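Local coordinates for protein coenzyme A transferase (Yersinia pestis, PDB 3S8D) that probably transfers coenzyme A between acyl-CoA thioesters and carboxylic acids such as acetate, at residues S40-G45 against G68-Y73; I141-H146 against R175-V180; R283-R288 against A327-V332. All coordinates share one frame; numbering follows the deposited sequence.

Interaction 1: S40-G45 against G68-Y73; sequences SHLSMG and GDLRVY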
ATOM      1  N   SER A  40      -9.454 -18.066 -25.735  1.00 44.07           N
ATOM      2  CA  SER A  40      -8.194 -18.114 -24.981  1.00 44.54           C
ATOM      3  C   SER A  40      -7.746 -16.755 -24.433  1.00 40.82           C
ATOM      4  O   SER A  40      -8.430 -15.726 -24.608  1.00 38.49           O
ATOM      5  CB  SER A  40      -7.063 -18.697 -25.838  1.00 41.96           C
ATOM      6  OG  SER A  40      -6.571 -17.731 -26.756  1.00 37.11           O
ATOM      7  N   HIS A  41      -6.586 -16.771 -23.774  1.00 39.92           N
ATOM      8  CA  HIS A  41      -6.001 -15.559 -23.210  1.00 37.34           C
ATOM      9  C   HIS A  41      -4.700 -15.218 -23.934  1.00 35.46           C
ATOM     10  O   HIS A  41      -3.765 -16.036 -23.999  1.00 34.94           O
ATOM     11  CB  HIS A  41      -5.765 -15.709 -21.699  1.00 33.85           C
ATOM     12  CG  HIS A  41      -7.015 -15.946 -20.912  1.00 36.77           C
ATOM     13  ND1 HIS A  41      -7.004 -16.277 -19.572  1.00 37.81           N
ATOM     14  CD2 HIS A  41      -8.321 -15.896 -21.274  1.00 37.57           C
ATOM     15  CE1 HIS A  41      -8.248 -16.422 -19.146  1.00 39.37           C
ATOM     16  NE2 HIS A  41      -9.065 -16.197 -20.159  1.00 39.26           N
ATOM     17  N   LEU A  42      -4.662 -14.015 -24.499  1.00 33.99           N
ATOM     18  CA  LEU A  42      -3.458 -13.490 -25.148  1.00 37.99           C
ATOM     19  C   LEU A  42      -2.941 -12.289 -24.346  1.00 34.99           C
ATOM     20  O   LEU A  42      -3.733 -11.571 -23.728  1.00 31.97           O
ATOM     21  CB  LEU A  42      -3.766 -13.049 -26.592  1.00 31.77           C
ATOM     22  CG  LEU A  42      -2.589 -12.644 -27.495  1.00 36.63           C
ATOM     23  CD1 LEU A  42      -2.865 -13.016 -28.952  1.00 39.86           C
ATOM     24  CD2 LEU A  42      -2.248 -11.150 -27.381  1.00 32.86           C
ATOM     25  N   SER A  43      -1.626 -12.069 -24.346  1.00 32.09           N
ATOM     26  CA  SER A  43      -1.101 -10.778 -23.889  1.00 33.10           C
ATOM     27  C   SER A  43       0.097 -10.345 -24.730  1.00 33.19           C
ATOM     28  O   SER A  43       0.650 -11.130 -25.498  1.00 34.45           O
ATOM     29  CB  SER A  43      -0.760 -10.784 -22.393  1.00 32.88           C
ATOM     30  OG  SER A  43      -0.212  -9.530 -21.998  1.00 35.05           O
HETATM   31  N   MSE A  44       0.494  -9.091 -24.573  1.00 36.77           N
HETATM   32  CA  MSE A  44       1.512  -8.485 -25.430  1.00 36.50           C
HETATM   33  C   MSE A  44       2.381  -7.466 -24.674  1.00 33.62           C
HETATM   34  O   MSE A  44       2.030  -7.020 -23.571  1.00 33.85           O
HETATM   35  CB  MSE A  44       0.832  -7.816 -26.632  1.00 36.62           C
HETATM   36  CG  MSE A  44      -0.005  -6.587 -26.239  1.00 40.07           C
HETATM   37 SE   MSE A  44      -1.122  -5.975 -27.537  1.00 45.53          SE
HETATM   38  CE  MSE A  44      -2.575  -6.996 -27.178  1.00 38.92           C
ATOM     39  N   GLY A  45       3.512  -7.094 -25.272  1.00 37.77           N
ATOM     40  CA  GLY A  45       4.399  -6.117 -24.666  1.00 35.04           C
ATOM     41  C   GLY A  45       3.639  -4.851 -24.325  1.00 37.90           C
ATOM     42  O   GLY A  45       2.500  -4.651 -24.774  1.00 39.90           O
ATOM     43  N   GLY A  68     -12.914 -15.923 -32.250  1.00 48.30           N
ATOM     44  CA  GLY A  68     -13.834 -15.220 -31.373  1.00 49.25           C
ATOM     45  C   GLY A  68     -13.462 -15.365 -29.912  1.00 48.43           C
ATOM     46  O   GLY A  68     -12.577 -16.158 -29.561  1.00 51.12           O
ATOM     47  N   ASP A  69     -14.121 -14.593 -29.057  1.00 45.71           N
ATOM     48  CA  ASP A  69     -14.015 -14.814 -27.617  1.00 51.03           C
ATOM     49  C   ASP A  69     -12.563 -14.833 -27.144  1.00 48.51           C
ATOM     50  O   ASP A  69     -12.147 -15.717 -26.384  1.00 44.04           O
ATOM     51  CB  ASP A  69     -14.695 -16.136 -27.249  1.00 52.34           C
ATOM     52  CG  ASP A  69     -15.373 -16.085 -25.892  1.00 63.22           C
ATOM     53  OD1 ASP A  69     -14.749 -15.597 -24.922  1.00 64.52           O
ATOM     54  OD2 ASP A  69     -16.536 -16.539 -25.792  1.00 70.62           O
ATOM     55  N   LEU A  70     -11.791 -13.862 -27.609  1.00 46.18           N
ATOM     56  CA  LEU A  70     -10.401 -13.762 -27.205  1.00 43.89           C
ATOM     57  C   LEU A  70     -10.249 -12.611 -26.220  1.00 38.83           C
ATOM     58  O   LEU A  70     -10.551 -11.461 -26.546  1.00 40.01           O
ATOM     59  CB  LEU A  70      -9.502 -13.539 -28.416  1.00 43.44           C
ATOM     60  CG  LEU A  70      -7.998 -13.561 -28.128  1.00 40.64           C
ATOM     61  CD1 LEU A  70      -7.537 -14.954 -27.753  1.00 39.17           C
ATOM     62  CD2 LEU A  70      -7.224 -13.065 -29.319  1.00 39.49           C
ATOM     63  N   ARG A  71      -9.814 -12.932 -25.006  1.00 37.92           N
ATOM     64  CA  ARG A  71      -9.458 -11.900 -24.030  1.00 38.66           C
ATOM     65  C   ARG A  71      -8.017 -11.501 -24.236  1.00 36.86           C
ATOM     66  O   ARG A  71      -7.132 -12.360 -24.255  1.00 35.91           O
ATOM     67  CB  ARG A  71      -9.587 -12.414 -22.608  1.00 38.28           C
ATOM     68  CG  ARG A  71     -10.959 -12.942 -22.251  1.00 37.46           C
ATOM     69  CD  ARG A  71     -11.031 -13.176 -20.758  1.00 40.47           C
ATOM     70  NE  ARG A  71     -12.190 -13.981 -20.406  1.00 43.28           N
ATOM     71  CZ  ARG A  71     -12.764 -13.995 -19.210  1.00 44.20           C
ATOM     72  NH1 ARG A  71     -12.297 -13.232 -18.222  1.00 39.94           N
ATOM     73  NH2 ARG A  71     -13.818 -14.776 -19.005  1.00 48.30           N
ATOM     74  N   VAL A  72      -7.785 -10.203 -24.408  1.00 35.57           N
ATOM     75  CA  VAL A  72      -6.424  -9.671 -24.420  1.00 35.73           C
ATOM     76  C   VAL A  72      -6.179  -8.937 -23.106  1.00 35.33           C
ATOM     77  O   VAL A  72      -6.817  -7.908 -22.831  1.00 35.31           O
ATOM     78  CB  VAL A  72      -6.198  -8.711 -25.604  1.00 39.57           C
ATOM     79  CG1 VAL A  72      -4.859  -8.003 -25.462  1.00 40.74           C
ATOM     80  CG2 VAL A  72      -6.277  -9.472 -26.927  1.00 34.93           C
ATOM     81  N   TYR A  73      -5.294  -9.491 -22.279  1.00 36.08           N
ATOM     82  CA  TYR A  73      -4.927  -8.854 -21.013  1.00 34.05           C
ATOM     83  C   TYR A  73      -3.670  -8.037 -21.213  1.00 35.69           C
ATOM     84  O   TYR A  73      -2.701  -8.525 -21.794  1.00 37.77           O
ATOM     85  CB  TYR A  73      -4.635  -9.901 -19.956  1.00 32.41           C
ATOM     86  CG  TYR A  73      -5.847 -10.630 -19.423  1.00 31.89           C
ATOM     87  CD1 TYR A  73      -6.490 -10.197 -18.269  1.00 31.25           C
ATOM     88  CD2 TYR A  73      -6.329 -11.778 -20.061  1.00 35.24           C
ATOM     89  CE1 TYR A  73      -7.594 -10.880 -17.767  1.00 32.09           C
ATOM     90  CE2 TYR A  73      -7.434 -12.468 -19.571  1.00 31.60           C
ATOM     91  CZ  TYR A  73      -8.066 -12.012 -18.426  1.00 34.08           C
ATOM     92  OH  TYR A  73      -9.168 -12.690 -17.942  1.00 32.39           O
TER
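His41 and Leu42 lie parallel to Arg71 and Val72 as neighbouring strands of a beta-alpha-beta unit, strand 41-44, helix 52-63, strand 70-74, in the Rossmann-like N-terminal half. Backbone bonds alternate across the pair: Arg71 N to Ser40 O, Leu42 N to Arg71 O (3.0 Å and nearly straight), Tyr73 N to Leu42 O. The buried side carries Leu42, Leu70 and Val72, with Leu42 CB 4.4 Å from Val72 CG2; helix 52-63 covers it, Leu58 meeting both leucines.

On the other side of the sheet, His41, Arg71 and Tyr73 run from partly open to buried. The Tyr73 ring, packed on helix 131-139, makes a T-shaped pair with His41, its edge toward the imidazole face and the planes 64° apart; Tyr73 CE2 stands over the imidazole centre. His41 ND1 is hydrogen-bonded to Gly140 O. Toward the open end, Arg71 runs extended alongside His41, its CD 3.7 Å from His41 NE2. NH1 of Arg71 reaches both Tyr73 OH and, in a salt bridge, Glu428 of the second subunit, linking this end of the strand pair to that subunit. Ser43 turns OG opposite its own N (chi1 178°) and donates to Tyr73 O at 2.7 Å.

Interaction 2: I141-H146 against R175-V180; sequences IDTFMH and RFIVEV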
ATOM      1  N   ILE A 141      -2.096 -17.017 -19.326  1.00 33.68           N
ATOM      2  CA  ILE A 141      -1.939 -16.454 -20.667  1.00 34.70           C
ATOM      3  C   ILE A 141      -1.437 -17.543 -21.590  1.00 35.73           C
ATOM      4  O   ILE A 141      -0.359 -18.092 -21.364  1.00 35.96           O
ATOM      5  CB  ILE A 141      -0.936 -15.289 -20.679  1.00 33.37           C
ATOM      6  CG1 ILE A 141      -1.406 -14.177 -19.728  1.00 32.97           C
ATOM      7  CG2 ILE A 141      -0.726 -14.790 -22.112  1.00 31.36           C
ATOM      8  CD1 ILE A 141      -2.592 -13.324 -20.257  1.00 31.91           C
ATOM      9  N   ASP A 142      -2.221 -17.872 -22.617  1.00 36.18           N
ATOM     10  CA  ASP A 142      -1.883 -18.998 -23.491  1.00 36.46           C
ATOM     11  C   ASP A 142      -0.965 -18.564 -24.627  1.00 39.27           C
ATOM     12  O   ASP A 142      -0.145 -19.361 -25.121  1.00 38.44           O
ATOM     13  CB  ASP A 142      -3.148 -19.645 -24.060  1.00 38.67           C
ATOM     14  CG  ASP A 142      -4.050 -20.200 -22.981  1.00 42.88           C
ATOM     15  OD1 ASP A 142      -3.771 -21.329 -22.501  1.00 44.88           O
ATOM     16  OD2 ASP A 142      -5.029 -19.499 -22.619  1.00 43.28           O
ATOM     17  N   THR A 143      -1.105 -17.299 -25.034  1.00 34.60           N
ATOM     18  CA  THR A 143      -0.284 -16.739 -26.103  1.00 35.32           C
ATOM     19  C   THR A 143       0.280 -15.385 -25.713  1.00 33.92           C
ATOM     20  O   THR A 143      -0.464 -14.488 -25.300  1.00 35.99           O
ATOM     21  CB  THR A 143      -1.073 -16.577 -27.428  1.00 37.12           C
ATOM     22  OG1 THR A 143      -1.994 -17.663 -27.584  1.00 35.80           O
ATOM     23  CG2 THR A 143      -0.122 -16.542 -28.625  1.00 36.05           C
ATOM     24  N   PHE A 144       1.597 -15.237 -25.840  1.00 35.61           N
ATOM     25  CA  PHE A 144       2.228 -13.948 -25.589  1.00 32.03           C
ATOM     26  C   PHE A 144       2.912 -13.464 -26.850  1.00 29.20           C
ATOM     27  O   PHE A 144       3.634 -14.221 -27.483  1.00 31.00           O
ATOM     28  CB  PHE A 144       3.229 -14.029 -24.424  1.00 32.01           C
ATOM     29  CG  PHE A 144       3.719 -12.681 -23.959  1.00 33.50           C
ATOM     30  CD1 PHE A 144       2.839 -11.768 -23.384  1.00 34.10           C
ATOM     31  CD2 PHE A 144       5.055 -12.321 -24.095  1.00 32.53           C
ATOM     32  CE1 PHE A 144       3.286 -10.527 -22.963  1.00 32.15           C
ATOM     33  CE2 PHE A 144       5.506 -11.080 -23.661  1.00 30.29           C
ATOM     34  CZ  PHE A 144       4.620 -10.187 -23.102  1.00 31.56           C
HETATM   35  N   MSE A 145       2.696 -12.200 -27.211  1.00 30.91           N
HETATM   36  CA  MSE A 145       3.279 -11.659 -28.440  1.00 35.53           C
HETATM   37  C   MSE A 145       4.041 -10.366 -28.154  1.00 35.72           C
HETATM   38  O   MSE A 145       3.519  -9.459 -27.490  1.00 34.34           O
HETATM   39  CB  MSE A 145       2.211 -11.450 -29.538  1.00 33.25           C
HETATM   40  CG  MSE A 145       1.440 -12.723 -29.883  1.00 38.22           C
HETATM   41 SE   MSE A 145       0.408 -12.640 -31.391  1.00 40.23          SE
HETATM   42  CE  MSE A 145      -0.196 -10.939 -31.269  1.00 32.73           C
ATOM     43  N   HIS A 146       5.271 -10.285 -28.660  1.00 36.23           N
ATOM     44  CA  HIS A 146       6.173  -9.198 -28.296  1.00 33.85           C
ATOM     45  C   HIS A 146       7.108  -8.856 -29.455  1.00 34.87           C
ATOM     46  O   HIS A 146       7.685  -9.753 -30.072  1.00 37.08           O
ATOM     47  CB  HIS A 146       7.001  -9.622 -27.066  1.00 34.27           C
ATOM     48  CG  HIS A 146       7.535  -8.475 -26.256  1.00 35.89           C
ATOM     49  ND1 HIS A 146       8.483  -7.597 -26.741  1.00 34.94           N
ATOM     50  CD2 HIS A 146       7.241  -8.057 -25.001  1.00 33.14           C
ATOM     51  CE1 HIS A 146       8.756  -6.691 -25.815  1.00 31.60           C
ATOM     52  NE2 HIS A 146       8.015  -6.949 -24.750  1.00 31.23           N
ATOM     53  N   ARG A 175       2.605 -20.447 -25.783  1.00 33.29           N
ATOM     54  CA  ARG A 175       3.248 -20.088 -27.053  1.00 38.42           C
ATOM     55  C   ARG A 175       3.701 -18.631 -27.075  1.00 39.41           C
ATOM     56  O   ARG A 175       2.948 -17.706 -26.701  1.00 38.38           O
ATOM     57  CB  ARG A 175       2.327 -20.351 -28.255  1.00 41.12           C
ATOM     58  CG  ARG A 175       1.981 -21.816 -28.471  1.00 46.76           C
ATOM     59  CD  ARG A 175       2.976 -22.514 -29.374  1.00 48.48           C
ATOM     60  NE  ARG A 175       2.768 -23.960 -29.370  1.00 55.57           N
ATOM     61  CZ  ARG A 175       3.520 -24.826 -28.691  1.00 61.61           C
ATOM     62  NH1 ARG A 175       4.551 -24.397 -27.966  1.00 57.45           N
ATOM     63  NH2 ARG A 175       3.251 -26.127 -28.744  1.00 68.26           N
ATOM     64  N   PHE A 176       4.929 -18.422 -27.540  1.00 36.55           N
ATOM     65  CA  PHE A 176       5.525 -17.090 -27.536  1.00 37.77           C
ATOM     66  C   PHE A 176       5.876 -16.656 -28.972  1.00 36.09           C
ATOM     67  O   PHE A 176       6.660 -17.322 -29.656  1.00 38.47           O
ATOM     68  CB  PHE A 176       6.770 -17.096 -26.633  1.00 33.66           C
ATOM     69  CG  PHE A 176       7.449 -15.777 -26.525  1.00 30.36           C
ATOM     70  CD1 PHE A 176       6.740 -14.605 -26.679  1.00 32.87           C
ATOM     71  CD2 PHE A 176       8.802 -15.707 -26.280  1.00 36.02           C
ATOM     72  CE1 PHE A 176       7.361 -13.386 -26.579  1.00 32.85           C
ATOM     73  CE2 PHE A 176       9.445 -14.483 -26.181  1.00 34.10           C
ATOM     74  CZ  PHE A 176       8.719 -13.318 -26.326  1.00 32.87           C
ATOM     75  N   ILE A 177       5.306 -15.539 -29.422  1.00 33.77           N
ATOM     76  CA  ILE A 177       5.481 -15.108 -30.803  1.00 34.07           C
ATOM     77  C   ILE A 177       6.107 -13.737 -30.834  1.00 36.44           C
ATOM     78  O   ILE A 177       5.618 -12.799 -30.195  1.00 35.15           O
ATOM     79  CB  ILE A 177       4.135 -15.008 -31.583  1.00 39.15           C
ATOM     80  CG1 ILE A 177       3.231 -16.223 -31.342  1.00 36.07           C
ATOM     81  CG2 ILE A 177       4.392 -14.793 -33.077  1.00 38.25           C
ATOM     82  CD1 ILE A 177       3.867 -17.535 -31.708  1.00 40.04           C
ATOM     83  N   VAL A 178       7.208 -13.613 -31.564  1.00 37.29           N
ATOM     84  CA  VAL A 178       7.948 -12.361 -31.602  1.00 37.05           C
ATOM     85  C   VAL A 178       8.029 -11.783 -33.007  1.00 35.34           C
ATOM     86  O   VAL A 178       8.188 -12.512 -33.984  1.00 36.62           O
ATOM     87  CB  VAL A 178       9.373 -12.538 -31.052  1.00 38.56           C
ATOM     88  CG1 VAL A 178       9.327 -12.990 -29.602  1.00 38.32           C
ATOM     89  CG2 VAL A 178      10.146 -13.536 -31.900  1.00 39.26           C
ATOM     90  N   GLU A 179       7.919 -10.463 -33.096  1.00 38.90           N
ATOM     91  CA  GLU A 179       8.077  -9.765 -34.360  1.00 41.16           C
ATOM     92  C   GLU A 179       9.434  -9.077 -34.383  1.00 41.04           C
ATOM     93  O   GLU A 179       9.613  -8.018 -33.783  1.00 37.74           O
ATOM     94  CB  GLU A 179       6.960  -8.738 -34.554  1.00 41.11           C
ATOM     95  CG  GLU A 179       7.010  -8.013 -35.887  1.00 43.53           C
ATOM     96  CD  GLU A 179       5.864  -7.039 -36.064  1.00 48.75           C
ATOM     97  OE1 GLU A 179       5.047  -6.901 -35.130  1.00 50.34           O
ATOM     98  OE2 GLU A 179       5.778  -6.411 -37.141  1.00 49.90           O
ATOM     99  N   VAL A 180      10.394  -9.690 -35.067  1.00 38.63           N
ATOM    100  CA  VAL A 180      11.739  -9.137 -35.150  1.00 35.65           C
ATOM    101  C   VAL A 180      11.724  -7.777 -35.834  1.00 41.04           C
ATOM    102  O   VAL A 180      11.229  -7.640 -36.952  1.00 46.65           O
ATOM    103  CB  VAL A 180      12.692 -10.075 -35.908  1.00 41.50           C
ATOM    104  CG1 VAL A 180      14.018  -9.380 -36.170  1.00 41.08           C
ATOM    105  CG2 VAL A 180      12.903 -11.361 -35.126  1.00 36.44           C
TER
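Phe144 and Phe176 sit abreast on two adjacent parallel strands, 143-146 and 175-180, inside the Rossmann-like parallel sheet of the N-terminal half; helix 166-172 lies on the chain between them.

Five backbone hydrogen bonds join the strands. Asp142 O, Phe144 O and His146 O accept from Arg175 N, Ile177 N and Glu179 N, while Phe144 N and His146 N donate back to Arg175 O and Ile177 O. Phe144 N to Arg175 O and Ile177 N to Phe144 O are both 2.9 Å and nearly straight; the other three are more bent. CA-H...O contacts fill in between, as from Met145 CA to Ile177 O at 3.1 Å.

Apolar contacts divide between the two faces of the sheet. On one, Met145 and Ile177 point the same way, Met145 CG 3.9 Å from Ile177 CB, and both rest on Leu54 of helix 52-63. Arg175 starts on this face too, but its chain bends away at chi2 and its guanidinium makes a salt bridge with Asp200.

Aromatic contacts occupy the other face, under helix 166-172. The two phenylalanine rings meet obliquely, planes 32° apart and centroids 5.8 Å apart, with Phe144 CD2 3.6 Å from Phe176 CE1. A chi1 of -179° swings the Phe176 ring toward the neighbouring strand, and chi2 of 28° turns an edge to it. That edge meets two groups near its own plane: Phe144 O at CD1, and His146 CB 3.8 Å from Phe176 CE1.

Interaction 3: R283-R288 against A327-V332; sequences RKTLDR and AQNDNV
Asn329 binds the backbone of Thr285 and Leu286 in a loop-to-loop contact, at the start of a type II beta turn (Asn329 to Val332) that leads into strand 332-337, a strand within the mixed sheet of the C-terminal half. The partner loop runs from helix 268-275 to strand 291-293.

The direct hydrogen bonds of the join all go to one amide oxygen. Asn329 OD1 takes two successive backbone N-H groups, Thr285 N at 2.8 Å and Leu286 N at 3.1 Å. The second bond is nearly straight (173°) and lies in the carbonyl plane of the amide; the first is more bent, its donor tilted from that plane. Two bonds on one oxygen fix the rotation of the amide and hold the 283-288 loop against the turn. The amide nitrogen, Asn329 ND2, is buried without a hydrogen-bonding partner and packs on the aliphatic chain of Lys284, 3.7 Å from CD. Bends at chi2 and chi3 carry that lysine away from the turn, and its NZ is held by Ile261 O and Arg290 O.

Side-chain packing is lighter toward the more exposed edge. Leu286 crosses Gln328 at a slant, with Leu286 CD1 3.7 Å from Gln328 CB, and Thr285 CB comes to 3.3 Å from Gln328 O.

A single water completes the join. It donates to Arg283 O, accepts from Asp330 N and hydrogen-bonds to the Thr285 hydroxyl, whose OG1 lies 2.8 Å from the water oxygen.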
ATOM      1  N   ARG A 283      26.465   5.210  -6.389  1.00 34.45           N
ATOM      2  CA  ARG A 283      25.959   5.287  -5.008  1.00 33.39           C
ATOM      3  C   ARG A 283      24.848   4.271  -4.705  1.00 33.08           C
ATOM      4  O   ARG A 283      24.391   4.173  -3.566  1.00 34.54           O
ATOM      5  CB  ARG A 283      25.416   6.686  -4.706  1.00 36.98           C
ATOM      6  CG  ARG A 283      26.356   7.822  -5.085  1.00 38.73           C
ATOM      7  CD  ARG A 283      27.638   7.760  -4.257  1.00 45.17           C
ATOM      8  NE  ARG A 283      28.521   8.898  -4.523  1.00 53.51           N
ATOM      9  CZ  ARG A 283      28.303  10.136  -4.069  1.00 56.23           C
ATOM     10  NH1 ARG A 283      27.217  10.404  -3.335  1.00 49.60           N
ATOM     11  NH2 ARG A 283      29.164  11.114  -4.352  1.00 54.90           N
ATOM     12  N   LYS A 284      24.398   3.529  -5.712  1.00 31.21           N
ATOM     13  CA  LYS A 284      23.334   2.547  -5.482  1.00 30.58           C
ATOM     14  C   LYS A 284      23.807   1.345  -4.669  1.00 27.66           C
ATOM     15  O   LYS A 284      24.951   0.935  -4.763  1.00 31.75           O
ATOM     16  CB  LYS A 284      22.702   2.082  -6.798  1.00 28.49           C
ATOM     17  CG  LYS A 284      21.974   3.184  -7.530  1.00 27.42           C
ATOM     18  CD  LYS A 284      20.782   2.648  -8.299  1.00 27.57           C
ATOM     19  CE  LYS A 284      21.166   1.605  -9.331  1.00 24.89           C
ATOM     20  NZ  LYS A 284      20.081   1.475 -10.350  1.00 23.61           N
ATOM     21  N   THR A 285      22.918   0.790  -3.861  1.00 28.08           N
ATOM     22  CA  THR A 285      23.207  -0.451  -3.160  1.00 28.53           C
ATOM     23  C   THR A 285      22.907  -1.660  -4.073  1.00 27.29           C
ATOM     24  O   THR A 285      23.686  -2.616  -4.147  1.00 32.21           O
ATOM     25  CB  THR A 285      22.411  -0.499  -1.840  1.00 30.00           C
ATOM     26  OG1 THR A 285      22.887   0.547  -0.976  1.00 31.18           O
ATOM     27  CG2 THR A 285      22.549  -1.862  -1.143  1.00 25.67           C
ATOM     28  N   LEU A 286      21.794  -1.592  -4.795  1.00 28.00           N
ATOM     29  CA  LEU A 286      21.404  -2.634  -5.742  1.00 27.92           C
ATOM     30  C   LEU A 286      21.727  -2.198  -7.175  1.00 29.04           C
ATOM     31  O   LEU A 286      21.617  -1.005  -7.504  1.00 29.81           O
ATOM     32  CB  LEU A 286      19.908  -2.899  -5.632  1.00 28.10           C
ATOM     33  CG  LEU A 286      19.410  -3.342  -4.259  1.00 31.44           C
ATOM     34  CD1 LEU A 286      17.922  -3.643  -4.358  1.00 27.60           C
ATOM     35  CD2 LEU A 286      20.197  -4.573  -3.748  1.00 25.66           C
ATOM     36  N   ASP A 287      22.114  -3.156  -8.022  1.00 24.96           N
ATOM     37  CA  ASP A 287      22.354  -2.872  -9.430  1.00 29.06           C
ATOM     38  C   ASP A 287      23.345  -1.725  -9.577  1.00 30.04           C
ATOM     39  O   ASP A 287      23.174  -0.853 -10.445  1.00 29.83           O
ATOM     40  CB  ASP A 287      21.044  -2.485 -10.146  1.00 27.72           C
ATOM     41  CG  ASP A 287      19.916  -3.471  -9.890  1.00 30.12           C
ATOM     42  OD1 ASP A 287      20.035  -4.613 -10.371  1.00 28.23           O
ATOM     43  OD2 ASP A 287      18.912  -3.094  -9.216  1.00 30.78           O
ATOM     44  N   ARG A 288      24.367  -1.706  -8.727  1.00 29.58           N
ATOM     45  CA  ARG A 288      25.322  -0.605  -8.762  1.00 30.60           C
ATOM     46  C   ARG A 288      25.965  -0.518 -10.131  1.00 30.04           C
ATOM     47  O   ARG A 288      26.337  -1.539 -10.712  1.00 28.19           O
ATOM     48  CB  ARG A 288      26.404  -0.765  -7.697  1.00 32.25           C
ATOM     49  CG  ARG A 288      27.393   0.362  -7.699  1.00 32.67           C
ATOM     50  CD  ARG A 288      28.545   0.056  -6.793  1.00 38.30           C
ATOM     51  NE  ARG A 288      28.215   0.350  -5.406  1.00 50.87           N
ATOM     52  CZ  ARG A 288      29.125   0.582  -4.462  1.00 53.41           C
ATOM     53  NH1 ARG A 288      30.420   0.550  -4.776  1.00 47.48           N
ATOM     54  NH2 ARG A 288      28.743   0.849  -3.213  1.00 49.26           N
ATOM     55  N   ALA A 327      13.408   0.652  -1.611  1.00 25.46           N
ATOM     56  CA  ALA A 327      13.952   1.244  -0.387  1.00 24.76           C
ATOM     57  C   ALA A 327      15.374   0.779  -0.041  1.00 25.45           C
ATOM     58  O   ALA A 327      15.983   1.296   0.896  1.00 24.94           O
ATOM     59  CB  ALA A 327      13.032   0.963   0.773  1.00 24.13           C
ATOM     60  N   GLN A 328      15.902  -0.205  -0.759  1.00 23.91           N
ATOM     61  CA  GLN A 328      17.280  -0.622  -0.491  1.00 25.48           C
ATOM     62  C   GLN A 328      18.323   0.375  -1.003  1.00 26.88           C
ATOM     63  O   GLN A 328      19.468   0.368  -0.548  1.00 28.77           O
ATOM     64  CB  GLN A 328      17.537  -2.041  -0.994  1.00 25.25           C
ATOM     65  CG  GLN A 328      16.767  -3.087  -0.170  1.00 27.64           C
ATOM     66  CD  GLN A 328      17.355  -4.471  -0.292  1.00 37.79           C
ATOM     67  OE1 GLN A 328      16.663  -5.423  -0.685  1.00 41.83           O
ATOM     68  NE2 GLN A 328      18.649  -4.607   0.059  1.00 40.67           N
ATOM     69  N   ASN A 329      17.921   1.245  -1.932  1.00 26.84           N
ATOM     70  CA  ASN A 329      18.805   2.317  -2.389  1.00 27.44           C
ATOM     71  C   ASN A 329      18.633   3.548  -1.537  1.00 25.49           C
ATOM     72  O   ASN A 329      17.516   4.001  -1.307  1.00 25.93           O
ATOM     73  CB  ASN A 329      18.583   2.651  -3.874  1.00 25.30           C
ATOM     74  CG  ASN A 329      19.103   1.563  -4.788  1.00 24.87           C
ATOM     75  OD1 ASN A 329      20.157   0.980  -4.514  1.00 25.80           O
ATOM     76  ND2 ASN A 329      18.366   1.267  -5.866  1.00 22.30           N
ATOM     77  N   ASP A 330      19.745   4.088  -1.063  1.00 23.96           N
ATOM     78  CA  ASP A 330      19.681   5.266  -0.231  1.00 25.72           C
ATOM     79  C   ASP A 330      19.306   6.500  -1.062  1.00 26.56           C
ATOM     80  O   ASP A 330      19.546   6.545  -2.270  1.00 22.12           O
ATOM     81  CB  ASP A 330      21.006   5.454   0.503  1.00 29.18           C
ATOM     82  CG  ASP A 330      21.317   4.281   1.435  1.00 37.07           C
ATOM     83  OD1 ASP A 330      20.377   3.515   1.763  1.00 32.64           O
ATOM     84  OD2 ASP A 330      22.495   4.124   1.839  1.00 46.39           O
ATOM     85  N   ASN A 331      18.675   7.476  -0.413  1.00 25.84           N
ATOM     86  CA  ASN A 331      18.358   8.744  -1.063  1.00 25.39           C
ATOM     87  C   ASN A 331      17.511   8.616  -2.324  1.00 25.78           C
ATOM     88  O   ASN A 331      17.624   9.433  -3.247  1.00 25.57           O
ATOM     89  CB  ASN A 331      19.652   9.482  -1.386  1.00 27.42           C
ATOM     90  CG  ASN A 331      20.499   9.707  -0.159  1.00 27.95           C
ATOM     91  OD1 ASN A 331      20.029  10.255   0.838  1.00 31.24           O
ATOM     92  ND2 ASN A 331      21.745   9.277  -0.219  1.00 25.85           N
ATOM     93  N   VAL A 332      16.679   7.579  -2.376  1.00 23.88           N
ATOM     94  CA  VAL A 332      15.703   7.470  -3.451  1.00 21.46           C
ATOM     95  C   VAL A 332      14.954   8.794  -3.621  1.00 24.44           C
ATOM     96  O   VAL A 332      14.475   9.373  -2.629  1.00 24.16           O
ATOM     97  CB  VAL A 332      14.707   6.356  -3.161  1.00 19.30           C
ATOM     98  CG1 VAL A 332      13.491   6.440  -4.091  1.00 20.00           C
ATOM     99  CG2 VAL A 332      15.412   4.990  -3.292  1.00 21.64           C
TER
HETATM  100  O   HOH W   1      22.472   3.178  -1.724  1.00 27.74           O

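How the interactions relate
Interactions 1 and 2 belong to one parallel sheet and come in series along the chain, their centres 11 Å apart. Strands 70-74, 41-44, 143-148 and 175-180 lie next to one another in that order, and backbone bonds such as Ser43 N to Thr143 O join the two contacts directly. Helix 52-63 packs against both. From strand 41-44 the chain builds the sheet outward one way, then returns to add strand 143-148 on its other side, as in Rossmann-like folds. Interaction 3 comes last, at the second sheet in the C-terminal half, its centre about 37 Å from that of interaction 1, across the chain's centre, and 34 Å from that of interaction 2; it touches neither.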